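Local coordinates for beta-ketoacyl synthase (Pseudomonas aeruginosa, PDB 4CW4) that catalyses the condensation of acetyl-CoA with malonyl-ACP to acetoacetyl-ACP, the primer that initiates fatty acid synthesis, at the interface of chains A and B. Sequence-based numbering; all coordinates share one arbitrary frame. Chains: chain A/B, Beta-ketoacyl synthase.

The interface of chains A and B. Residues chain A 245, 250-252; chain B 163, 323-324, 327.
Carboxylate oxygen OE2 of B:Glu323 is gripped from opposite faces of its plane by two donors of the other chain, the guanidinium NH2 of A:Arg245 and the backbone N of A:Val251, each 3.0 Å from it. The pair belongs to the two-fold interface of the FabY homodimer, a ketosynthase of the thiolase-like superfamily, and illustrates how one acid at a dimer interface can tie a helix of one subunit to a 3-10 turn and the loop after it in the other. B:Glu323 projects from helix 319-327 with CG anti to its backbone N (chi1 -173°) and the chain extended beyond, which carries the carboxylate across to chain A. A:Arg245 grips the acid side-on: its NE meets OE1 of B:Glu323 on the syn side at 2.9 Å, nearly within the guanidinium plane, while NH2 serves OE2. The two planes are nevertheless turned 47° apart, so the salt bridge is twisted and NH2 reaches OE2 from above the carboxylate. A water adds a further link, lying 2.7 Å from OE2 of B:Glu323 and also bonded to the carbonyl O of A:Val251.

Over one face of the A:Arg245 guanidinium lies that of B:Arg163, the planes only 16° apart and the side chains crossing at about a right angle; NH2 of A:Arg245 sits over the centre of the B:Arg163 group, 3.3 Å from its CZ. Within chain B, NH1 of B:Arg163 forms a long salt bridge with OE1 of B:Glu323 at 4.0 Å, so the carboxylate probably offsets the repulsion between the two arginines. CA of A:Arg250, a residue that is poorly ordered, lies over the rim of the opposite face of A:Arg245, and this sandwiching probably limits the group's rotation. Crossing the acid at a slant, A:Val251 sets CG2 3.7 Å from CD of B:Glu323, and a second water joins the carbonyl oxygens of A:Ser252 and B:Gly324.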
loop_
_atom_site.group_PDB
_atom_site.type_symbol
_atom_site.label_atom_id
_atom_site.label_comp_id
_atom_site.label_asym_id
_atom_site.label_seq_id
_atom_site.Cartn_x
_atom_site.Cartn_y
_atom_site.Cartn_z
ATOM N N ARG A 245 9.222 18.947 -12.589
ATOM C CA ARG A 245 8.762 20.155 -13.253
ATOM C C ARG A 245 9.024 21.395 -12.421
ATOM O O ARG A 245 9.298 22.454 -12.981
ATOM C CB ARG A 245 7.280 20.023 -13.620
ATOM C CG ARG A 245 7.039 19.129 -14.824
ATOM C CD ARG A 245 7.470 19.791 -16.112
ATOM N NE ARG A 245 7.283 18.897 -17.247
ATOM C CZ ARG A 245 7.685 19.146 -18.482
ATOM N NH1 ARG A 245 8.282 20.286 -18.777
ATOM N NH2 ARG A 245 7.466 18.246 -19.427
ATOM N N ARG A 250 11.462 17.570 -17.356
ATOM C CA ARG A 250 10.379 16.640 -17.570
ATOM C C ARG A 250 10.500 15.437 -16.654
ATOM O O ARG A 250 11.590 15.084 -16.210
ATOM C CB ARG A 250 10.343 16.191 -19.028
ATOM C CG ARG A 250 11.520 15.325 -19.457
ATOM C CD ARG A 250 11.433 15.000 -20.956
ATOM N NE ARG A 250 10.076 14.601 -21.340
ATOM C CZ ARG A 250 9.172 15.402 -21.908
ATOM N NH1 ARG A 250 9.460 16.670 -22.196
ATOM N NH2 ARG A 250 7.969 14.928 -22.196
ATOM N N VAL A 251 9.351 14.825 -16.377
ATOM C CA VAL A 251 9.301 13.554 -15.671
ATOM C C VAL A 251 9.816 12.434 -16.582
ATOM O O VAL A 251 9.513 12.391 -17.778
ATOM C CB VAL A 251 7.854 13.260 -15.239
ATOM C CG1 VAL A 251 7.735 11.905 -14.572
ATOM C CG2 VAL A 251 7.338 14.360 -14.330
ATOM N N SER A 252 10.590 11.516 -16.015
ATOM C CA SER A 252 11.155 10.403 -16.776
ATOM C C SER A 252 10.125 9.300 -16.929
ATOM O O SER A 252 9.112 9.290 -16.234
ATOM C CB SER A 252 12.376 9.840 -16.061
ATOM O OG SER A 252 11.976 8.912 -15.066
ATOM N N ARG B 163 2.510 25.187 -19.410
ATOM C CA ARG B 163 2.642 24.284 -20.545
ATOM C C ARG B 163 1.373 23.486 -20.762
ATOM O O ARG B 163 0.523 23.394 -19.883
ATOM C CB ARG B 163 3.832 23.338 -20.356
ATOM C CG ARG B 163 3.661 22.361 -19.185
ATOM C CD ARG B 163 4.889 21.501 -18.977
ATOM N NE ARG B 163 5.144 20.668 -20.152
ATOM C CZ ARG B 163 4.586 19.484 -20.384
ATOM N NH1 ARG B 163 3.749 18.944 -19.508
ATOM N NH2 ARG B 163 4.874 18.837 -21.502
ATOM N N GLU B 323 1.361 13.456 -16.410
ATOM C CA GLU B 323 2.665 13.433 -17.059
ATOM C C GLU B 323 3.431 12.144 -16.795
ATOM O O GLU B 323 4.102 11.637 -17.689
ATOM C CB GLU B 323 3.514 14.648 -16.694
ATOM C CG GLU B 323 4.804 14.675 -17.514
ATOM C CD GLU B 323 5.723 15.844 -17.249
ATOM O OE1 GLU B 323 5.347 16.795 -16.539
ATOM O OE2 GLU B 323 6.851 15.809 -17.787
ATOM N N GLY B 324 3.328 11.617 -15.579
ATOM C CA GLY B 324 4.021 10.377 -15.221
ATOM C C GLY B 324 3.579 9.185 -16.069
ATOM O O GLY B 324 4.400 8.405 -16.554
ATOM N N ALA B 327 4.589 9.790 -19.763
ATOM C CA ALA B 327 6.024 9.561 -19.963
ATOM C C ALA B 327 6.312 8.088 -20.276
ATOM O O ALA B 327 7.303 7.773 -20.928
ATOM C CB ALA B 327 6.832 10.013 -18.744
HETATM O O HOH W 1 6.970 7.996 -15.134
HETATM O O HOH W 2 7.515 13.665 -19.370
#